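Long-range contacts in D-isomer specific 2-hydroxyacid dehydrogenase NAD-binding (Xanthobacter autotrophicus, PDB 4XA8), which binds NADPH and probably interconverts 2-hydroxyacids and 2-oxoacids, as in the D-2-hydroxyacid dehydrogenase family: residues Val11-Val16 with Ala38-Gly43; Glu51-Leu56 with Asn70-Ile75; Ala143-Gly148 with Gly198-Val203. All coordinates share one frame; numbering follows the deposited sequence.

Interaction 1 (Val11-Val16 with Ala38-Gly43); sequences VFYSAV and ARAGDG
Strands 9-13 and 34-37, joined by helix 19-29 in a beta-alpha-beta unit, are neighbours in the five-stranded parallel sheet; here strand 9-13 and the residues after it meet the loop beyond 34-37. The tight part lies on the sheet side. A38 N donates to F12 O (2.8 Å), arriving nearly along the C=O axis, and continues the pairing begun by F12 with R36. Beyond it the chains part: a water accepts from S14 N and donates to A38 O, replacing the next direct rung. The methyl of A38 sits between V11 CG2 (4.1 Å) and Y13 CD2 (4.0 Å), against the ring edge. With CG anti to the backbone N (chi1 -176°), Y13 reaches along the loop, so its CE2 edge comes to 3.3 Å from R39 O, near the ring plane. That carbonyl also accepts from G43 N, which closes the turn, and G43 CA approaches the ring obliquely.

The outer side is looser and faces solvent. The R39 side chain leaves the backbone directed away from the strand, and its guanidinium grips D42 side-on in plane, NE to OD1 and NH2 to OD2 (2.9 Å), both through syn lone pairs. G41 has a positive phi (103°), at which a side chain would jam against the carbonyl oxygen of A40. An alanine in place of Y13 would probably loosen the loop, losing both the ring edge packed on A38 and the hydroxyl bonded to G41. That bond joins the two zones: G41 N points almost straight at Y13 OH, 3.0 Å away with 170° at the hydrogen.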
loop_
_atom_site.group_PDB
_atom_site.type_symbol
_atom_site.label_atom_id
_atom_site.label_comp_id
_atom_site.label_asym_id
_atom_site.label_seq_id
_atom_site.Cartn_x
_atom_site.Cartn_y
_atom_site.Cartn_z
ATOM N N VAL A 11 -26.938 0.381 24.963
ATOM C CA VAL A 11 -25.659 0.741 25.571
ATOM C C VAL A 11 -24.506 0.300 24.660
ATOM O O VAL A 11 -24.507 -0.822 24.158
ATOM C CB VAL A 11 -25.469 0.127 26.992
ATOM C CG1 VAL A 11 -25.343 -1.393 26.945
ATOM C CG2 VAL A 11 -24.222 0.689 27.653
ATOM N N PHE A 12 -23.540 1.192 24.497
ATOM C CA PHE A 12 -22.344 0.978 23.698
ATOM C C PHE A 12 -21.100 0.885 24.584
ATOM O O PHE A 12 -20.867 1.766 25.465
ATOM C CB PHE A 12 -22.127 2.220 22.816
ATOM C CG PHE A 12 -20.913 2.143 21.927
ATOM C CD1 PHE A 12 -19.675 2.546 22.372
ATOM C CD2 PHE A 12 -21.029 1.672 20.620
ATOM C CE1 PHE A 12 -18.565 2.508 21.517
ATOM C CE2 PHE A 12 -19.917 1.603 19.785
ATOM C CZ PHE A 12 -18.697 2.049 20.242
ATOM N N TYR A 13 -20.279 -0.132 24.335
ATOM C CA TYR A 13 -18.967 -0.186 24.955
ATOM C C TYR A 13 -17.889 -0.622 23.950
ATOM O O TYR A 13 -17.954 -1.713 23.359
ATOM C CB TYR A 13 -18.908 -1.123 26.181
ATOM C CG TYR A 13 -17.553 -1.057 26.840
ATOM C CD1 TYR A 13 -16.499 -1.827 26.367
ATOM C CD2 TYR A 13 -17.301 -0.184 27.894
ATOM C CE1 TYR A 13 -15.230 -1.740 26.920
ATOM C CE2 TYR A 13 -16.034 -0.097 28.471
ATOM C CZ TYR A 13 -15.002 -0.882 27.974
ATOM O OH TYR A 13 -13.722 -0.821 28.506
ATOM N N SER A 14 -16.856 0.194 23.820
ATOM C CA SER A 14 -15.631 -0.277 23.154
ATOM C C SER A 14 -14.431 0.621 23.484
ATOM O O SER A 14 -14.562 1.822 23.480
ATOM C CB SER A 14 -15.829 -0.355 21.650
ATOM O OG SER A 14 -14.591 -0.677 21.005
ATOM N N ALA A 15 -13.277 0.033 23.782
ATOM C CA ALA A 15 -12.031 0.829 23.954
ATOM C C ALA A 15 -11.341 1.108 22.616
ATOM O O ALA A 15 -10.354 1.868 22.578
ATOM C CB ALA A 15 -11.075 0.098 24.884
ATOM N N VAL A 16 -11.842 0.507 21.532
ATOM C CA VAL A 16 -11.176 0.590 20.218
ATOM C C VAL A 16 -12.086 1.195 19.125
ATOM O O VAL A 16 -11.761 1.137 17.956
ATOM C CB VAL A 16 -10.541 -0.771 19.790
ATOM C CG1 VAL A 16 -9.502 -1.224 20.790
ATOM C CG2 VAL A 16 -11.590 -1.865 19.655
ATOM N N ALA A 38 -21.146 3.850 27.309
ATOM C CA ALA A 38 -20.465 3.487 28.544
ATOM C C ALA A 38 -19.030 3.893 28.399
ATOM O O ALA A 38 -18.443 3.728 27.315
ATOM C CB ALA A 38 -20.538 1.988 28.798
ATOM N N ARG A 39 -18.463 4.345 29.512
ATOM C CA ARG A 39 -17.104 4.872 29.598
ATOM C C ARG A 39 -16.063 3.760 29.490
ATOM O O ARG A 39 -16.175 2.743 30.176
ATOM C CB ARG A 39 -16.991 5.599 30.958
ATOM C CG ARG A 39 -15.632 6.102 31.300
ATOM C CD ARG A 39 -15.729 7.171 32.362
ATOM N NE ARG A 39 -16.017 6.606 33.681
ATOM C CZ ARG A 39 -16.309 7.345 34.746
ATOM N NH1 ARG A 39 -16.368 8.668 34.642
ATOM N NH2 ARG A 39 -16.543 6.779 35.922
ATOM N N ALA A 40 -15.084 3.927 28.608
ATOM C CA ALA A 40 -13.978 2.963 28.501
ATOM C C ALA A 40 -13.346 2.754 29.881
ATOM O O ALA A 40 -13.222 3.703 30.668
ATOM C CB ALA A 40 -12.927 3.422 27.495
ATOM N N GLY A 41 -12.979 1.509 30.181
ATOM C CA GLY A 41 -12.309 1.200 31.439
ATOM C C GLY A 41 -13.301 0.571 32.393
ATOM O O GLY A 41 -13.392 -0.642 32.475
ATOM N N ASP A 42 -14.082 1.392 33.090
ATOM C CA ASP A 42 -14.980 0.868 34.118
ATOM C C ASP A 42 -16.365 0.569 33.554
ATOM O O ASP A 42 -17.161 -0.128 34.185
ATOM C CB ASP A 42 -15.035 1.784 35.360
ATOM C CG ASP A 42 -15.558 3.203 35.067
ATOM O OD1 ASP A 42 -15.867 3.509 33.907
ATOM O OD2 ASP A 42 -15.651 4.026 36.018
ATOM N N GLY A 43 -16.666 1.088 32.368
ATOM C CA GLY A 43 -17.992 0.875 31.807
ATOM C C GLY A 43 -19.121 1.684 32.437
ATOM O O GLY A 43 -20.305 1.406 32.191
HETATM O O HOH W 1 -17.178 2.912 25.044
#

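Interaction 2 (Glu51-Leu56 with Asn70-Ile75); sequences EVRYAL and NLKLVI
R53 and K72 run side by side in the same direction, with R53 NH2 3.7 Å from K72 CE, which lies at the guanidinium edge. Their like charges are probably made tolerable by E305, which forms a salt bridge with R53 NH2, while NH1 donates to S7 O. The Y54 ring turns a face to R53, whose CB stands 3.8 Å above its centre, whereas L73 CB meets the ring's edge at CD1. Y54 and L73 cross obliquely, and on the same sheet face L56 and I75 do likewise, L56 CD1 touching I75 CG2 at 3.6 Å. Helix 290-306 packs on this face. The backbone beneath these pairs is a parallel ladder of the five-stranded sheet, strand segments 52-56 and 73-75 running 14° apart. A55 N donates to L73 O (3.0 Å) and A55 O accepts from I75 N (2.7 Å). Before the ladder settles, R53 O takes K72 N on an in-plane lone pair (2.8 Å) and, weakly, L73 N. On the face of A55 and V74, L71 from the loop before the strand, CG anti to its backbone N, folds CD1 back to 3.8 Å from A55 CB. A water joins V52 O to N70 N.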
loop_
_atom_site.group_PDB
_atom_site.type_symbol
_atom_site.label_atom_id
_atom_site.label_comp_id
_atom_site.label_asym_id
_atom_site.label_seq_id
_atom_site.Cartn_x
_atom_site.Cartn_y
_atom_site.Cartn_z
ATOM N N GLU A 51 -33.537 0.060 32.020
ATOM C CA GLU A 51 -34.112 0.471 30.731
ATOM C C GLU A 51 -33.277 0.012 29.552
ATOM O O GLU A 51 -33.704 0.148 28.407
ATOM C CB GLU A 51 -34.322 1.995 30.685
ATOM C CG GLU A 51 -35.422 2.470 31.624
ATOM C CD GLU A 51 -35.597 3.986 31.655
ATOM O OE1 GLU A 51 -36.647 4.464 32.133
ATOM O OE2 GLU A 51 -34.691 4.713 31.218
ATOM N N VAL A 52 -32.086 -0.533 29.824
ATOM C CA VAL A 52 -31.148 -0.957 28.784
ATOM C C VAL A 52 -31.500 -2.346 28.305
ATOM O O VAL A 52 -31.540 -3.299 29.087
ATOM C CB VAL A 52 -29.704 -0.984 29.321
ATOM C CG1 VAL A 52 -28.768 -1.589 28.299
ATOM C CG2 VAL A 52 -29.260 0.425 29.664
ATOM N N ARG A 53 -31.755 -2.471 27.016
ATOM C CA ARG A 53 -32.210 -3.743 26.475
ATOM C C ARG A 53 -31.322 -4.293 25.362
ATOM O O ARG A 53 -31.416 -5.466 25.004
ATOM C CB ARG A 53 -33.651 -3.594 26.008
ATOM C CG ARG A 53 -34.595 -3.311 27.164
ATOM C CD ARG A 53 -35.964 -2.927 26.661
ATOM N NE ARG A 53 -36.768 -4.092 26.306
ATOM C CZ ARG A 53 -38.014 -4.034 25.838
ATOM N NH1 ARG A 53 -38.617 -2.863 25.649
ATOM N NH2 ARG A 53 -38.658 -5.156 25.540
ATOM N N TYR A 54 -30.432 -3.458 24.854
ATOM C CA TYR A 54 -29.519 -3.867 23.799
ATOM C C TYR A 54 -28.116 -3.411 24.179
ATOM O O TYR A 54 -27.960 -2.341 24.773
ATOM C CB TYR A 54 -29.986 -3.270 22.464
ATOM C CG TYR A 54 -31.495 -3.059 22.386
ATOM C CD1 TYR A 54 -32.375 -4.134 22.213
ATOM C CD2 TYR A 54 -32.045 -1.788 22.536
ATOM C CE1 TYR A 54 -33.745 -3.939 22.156
ATOM C CE2 TYR A 54 -33.417 -1.582 22.497
ATOM C CZ TYR A 54 -34.256 -2.659 22.311
ATOM O OH TYR A 54 -35.606 -2.442 22.281
ATOM N N ALA A 55 -27.120 -4.248 23.881
ATOM C CA ALA A 55 -25.706 -3.923 24.095
ATOM C C ALA A 55 -24.885 -4.130 22.819
ATOM O O ALA A 55 -24.888 -5.216 22.240
ATOM C CB ALA A 55 -25.151 -4.768 25.245
ATOM N N LEU A 56 -24.213 -3.064 22.385
ATOM C CA LEU A 56 -23.288 -3.096 21.262
ATOM C C LEU A 56 -21.894 -2.937 21.831
ATOM O O LEU A 56 -21.567 -1.892 22.381
ATOM C CB LEU A 56 -23.617 -1.950 20.297
ATOM C CG LEU A 56 -22.669 -1.718 19.115
ATOM C CD1 LEU A 56 -22.704 -2.942 18.235
ATOM C CD2 LEU A 56 -23.118 -0.464 18.370
ATOM N N ASN A 70 -32.388 -6.592 32.147
ATOM C CA ASN A 70 -33.407 -6.708 31.085
ATOM C C ASN A 70 -32.844 -6.735 29.644
ATOM O O ASN A 70 -33.590 -6.579 28.657
ATOM C CB ASN A 70 -34.389 -5.541 31.231
ATOM C CG ASN A 70 -35.061 -5.525 32.575
ATOM O OD1 ASN A 70 -35.404 -6.577 33.105
ATOM N ND2 ASN A 70 -35.257 -4.337 33.143
ATOM N N LEU A 71 -31.531 -6.927 29.528
ATOM C CA LEU A 71 -30.873 -7.140 28.219
ATOM C C LEU A 71 -31.558 -8.262 27.405
ATOM O O LEU A 71 -31.825 -9.384 27.923
ATOM C CB LEU A 71 -29.416 -7.510 28.464
ATOM C CG LEU A 71 -28.325 -7.245 27.461
ATOM C CD1 LEU A 71 -28.338 -5.774 27.078
ATOM C CD2 LEU A 71 -27.022 -7.663 28.139
ATOM N N LYS A 72 -31.844 -7.939 26.144
ATOM C CA LYS A 72 -32.544 -8.825 25.209
ATOM C C LYS A 72 -31.705 -9.236 23.999
ATOM O O LYS A 72 -32.064 -10.203 23.300
ATOM C CB LYS A 72 -33.835 -8.134 24.747
ATOM C CG LYS A 72 -34.819 -7.850 25.908
ATOM C CD LYS A 72 -36.274 -8.112 25.531
ATOM C CE LYS A 72 -37.149 -8.244 26.776
ATOM N NZ LYS A 72 -38.267 -9.219 26.627
ATOM N N LEU A 73 -30.613 -8.498 23.761
ATOM C CA LEU A 73 -29.838 -8.579 22.535
ATOM C C LEU A 73 -28.421 -8.054 22.771
ATOM O O LEU A 73 -28.233 -6.964 23.331
ATOM C CB LEU A 73 -30.541 -7.763 21.430
ATOM C CG LEU A 73 -29.833 -7.669 20.066
ATOM C CD1 LEU A 73 -29.662 -9.066 19.486
ATOM C CD2 LEU A 73 -30.612 -6.785 19.089
ATOM N N VAL A 74 -27.422 -8.841 22.378
ATOM C CA VAL A 74 -26.038 -8.374 22.301
ATOM C C VAL A 74 -25.576 -8.344 20.855
ATOM O O VAL A 74 -25.912 -9.243 20.064
ATOM C CB VAL A 74 -25.091 -9.270 23.116
ATOM C CG1 VAL A 74 -23.637 -8.856 22.907
ATOM C CG2 VAL A 74 -25.453 -9.176 24.565
ATOM N N ILE A 75 -24.827 -7.300 20.522
ATOM C CA ILE A 75 -24.253 -7.129 19.196
ATOM C C ILE A 75 -22.746 -6.919 19.361
ATOM O O ILE A 75 -22.315 -5.983 20.019
ATOM C CB ILE A 75 -24.852 -5.923 18.415
ATOM C CG1 ILE A 75 -26.393 -5.918 18.436
ATOM C CG2 ILE A 75 -24.338 -5.949 16.981
ATOM C CD1 ILE A 75 -27.018 -4.997 19.475
HETATM O O HOH W 2 -31.386 -3.774 31.769
#

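Interaction 3 (Ala143-Gly148 with Gly198-Val203); sequences AEIRVG and GSEIVV
G198, the first residue beyond helix 192-197, lies against the side chain of R146. Its carbonyl oxygen sits over one face of the guanidinium and 3.1 Å from R146 CD, with NE at too poor an angle to bond. Any side chain on G198 would be tight against R146 NH1. S199 turns its hydroxyl back to F195 O, which leaves OG 3.5 Å from G148 CA; a CB on G148 would collide with it, and its absence lets the hydroxyl lie there. E200 donates weakly from N to R146 O, and its extended chain carries the carboxylate to R140, a salt-bridge partner, and to a water. That water donates to E200 OE1 (2.7 Å) and E144 O and accepts from R146 N, linking the two segments where the strands begin. At I201 the regular ladder begins. Strands 146-150 and 201-204 are central neighbours in the seven-stranded parallel sheet of the Rossmann-type NAD-binding domain, the segment axes crossing at -20°. I201 N donates to R146 O (3.1 Å), and I201 O receives G148 N almost straight (2.8 Å, 172°). The I201 and I145 side chains cross obliquely, I201 CD1 meeting I145 CG2 at 3.8 Å and also approaching V147 CG2; helix 103-119 covers this face through A119 and V115. V202 lies on the other face, where it touches F230 and L224, while its CA hydrogen leans on G148 O. V203 N makes the next rung on that same oxygen, nearly along the C=O axis (2.7 Å), and V203 CG2 packs loosely on V147 CG1 at 4.4 Å.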
loop_
_atom_site.group_PDB
_atom_site.type_symbol
_atom_site.label_atom_id
_atom_site.label_comp_id
_atom_site.label_asym_id
_atom_site.label_seq_id
_atom_site.Cartn_x
_atom_site.Cartn_y
_atom_site.Cartn_z
ATOM N N ALA A 143 7.458 -11.542 -9.109
ATOM C CA ALA A 143 7.530 -12.996 -9.223
ATOM C C ALA A 143 8.655 -13.615 -8.379
ATOM O O ALA A 143 8.556 -14.772 -7.987
ATOM C CB ALA A 143 7.658 -13.399 -10.687
ATOM N N GLU A 144 9.706 -12.855 -8.070
ATOM C CA GLU A 144 10.738 -13.358 -7.207
ATOM C C GLU A 144 10.386 -13.248 -5.709
ATOM O O GLU A 144 11.086 -13.789 -4.876
ATOM C CB GLU A 144 12.133 -12.790 -7.572
ATOM C CG GLU A 144 12.463 -11.386 -7.170
ATOM C CD GLU A 144 13.745 -10.882 -7.857
ATOM O OE1 GLU A 144 13.741 -10.455 -9.038
ATOM O OE2 GLU A 144 14.764 -10.898 -7.162
ATOM N N ILE A 145 9.273 -12.606 -5.374
ATOM C CA ILE A 145 8.901 -12.406 -3.970
ATOM C C ILE A 145 7.804 -13.370 -3.511
ATOM O O ILE A 145 6.647 -13.347 -3.980
ATOM C CB ILE A 145 8.495 -10.951 -3.707
ATOM C CG1 ILE A 145 9.634 -10.014 -4.146
ATOM C CG2 ILE A 145 8.176 -10.737 -2.213
ATOM C CD1 ILE A 145 9.299 -8.537 -3.999
ATOM N N ARG A 146 8.173 -14.212 -2.578
ATOM C CA ARG A 146 7.278 -15.247 -2.083
ATOM C C ARG A 146 6.473 -14.721 -0.914
ATOM O O ARG A 146 7.052 -14.325 0.105
ATOM C CB ARG A 146 8.082 -16.464 -1.649
ATOM C CG ARG A 146 8.890 -17.055 -2.778
ATOM C CD ARG A 146 9.882 -18.069 -2.249
ATOM N NE ARG A 146 9.482 -19.438 -2.581
ATOM C CZ ARG A 146 10.092 -20.542 -2.133
ATOM N NH1 ARG A 146 11.143 -20.467 -1.319
ATOM N NH2 ARG A 146 9.654 -21.732 -2.521
ATOM N N VAL A 147 5.156 -14.730 -1.039
ATOM C CA VAL A 147 4.238 -14.128 -0.020
ATOM C C VAL A 147 3.307 -15.291 0.397
ATOM O O VAL A 147 2.689 -15.949 -0.460
ATOM C CB VAL A 147 3.371 -12.992 -0.606
ATOM C CG1 VAL A 147 2.467 -12.338 0.430
ATOM C CG2 VAL A 147 4.220 -11.925 -1.312
ATOM N N GLY A 148 3.273 -15.553 1.687
ATOM C CA GLY A 148 2.507 -16.631 2.274
ATOM C C GLY A 148 1.334 -16.044 3.046
ATOM O O GLY A 148 1.533 -15.236 3.975
ATOM N N GLY A 198 9.444 -21.188 3.156
ATOM C CA GLY A 198 9.541 -20.559 1.802
ATOM C C GLY A 198 8.816 -19.224 1.663
ATOM O O GLY A 198 8.677 -18.694 0.558
ATOM N N SER A 199 8.299 -18.679 2.763
ATOM C CA SER A 199 7.582 -17.381 2.743
ATOM C C SER A 199 8.519 -16.241 3.169
ATOM O O SER A 199 8.853 -16.103 4.355
ATOM C CB SER A 199 6.393 -17.411 3.692
ATOM O OG SER A 199 5.410 -18.358 3.290
ATOM N N GLU A 200 8.889 -15.386 2.230
ATOM C CA GLU A 200 9.639 -14.175 2.530
ATOM C C GLU A 200 8.817 -13.127 3.273
ATOM O O GLU A 200 9.335 -12.447 4.147
ATOM C CB GLU A 200 10.197 -13.538 1.240
ATOM C CG GLU A 200 11.083 -12.361 1.554
ATOM C CD GLU A 200 11.689 -11.676 0.330
ATOM O OE1 GLU A 200 11.870 -12.308 -0.738
ATOM O OE2 GLU A 200 11.986 -10.489 0.455
ATOM N N ILE A 201 7.551 -12.981 2.890
ATOM C CA ILE A 201 6.581 -12.129 3.588
ATOM C C ILE A 201 5.480 -13.041 4.045
ATOM O O ILE A 201 4.961 -13.865 3.238
ATOM C CB ILE A 201 6.005 -11.045 2.653
ATOM C CG1 ILE A 201 7.134 -10.164 2.106
ATOM C CG2 ILE A 201 4.998 -10.168 3.349
ATOM C CD1 ILE A 201 6.748 -9.295 0.952
ATOM N N VAL A 202 5.071 -12.934 5.313
ATOM C CA VAL A 202 3.979 -13.804 5.758
ATOM C C VAL A 202 2.826 -12.942 6.289
ATOM O O VAL A 202 3.053 -11.904 6.926
ATOM C CB VAL A 202 4.455 -14.888 6.785
ATOM C CG1 VAL A 202 4.903 -14.241 8.063
ATOM C CG2 VAL A 202 3.362 -15.890 7.121
ATOM N N VAL A 203 1.587 -13.325 5.937
ATOM C CA VAL A 203 0.352 -12.578 6.394
ATOM C C VAL A 203 -0.476 -13.489 7.269
ATOM O O VAL A 203 -1.024 -14.511 6.809
ATOM C CB VAL A 203 -0.513 -12.024 5.247
ATOM C CG1 VAL A 203 -1.559 -11.080 5.788
ATOM C CG2 VAL A 203 0.325 -11.331 4.191
HETATM O O HOH W 3 11.038 -14.480 -2.009
#

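Interactions 1 and 2 belong to one five-stranded sheet, their centres 14 Å apart. Strands 9-13 and 52-57 are neighbours, with probable hydrogen bonds from V11 N to Y54 O and from L56 N to V11 O (both 2.9 Å); F12 packs on L56. Interaction 3 lies in the separate nucleotide-binding sheet, its centre 39 Å from that of interaction 1 and 45 Å from that of interaction 2, across the centre of the chain. Interactions 2 and 3 lie near residues that bind NADPH, although this chain carries no cofactor: the I75 side chain is about 7 Å from that of R97, and the V203 side chain about 4 Å from that of V233; interaction 1 is away from them.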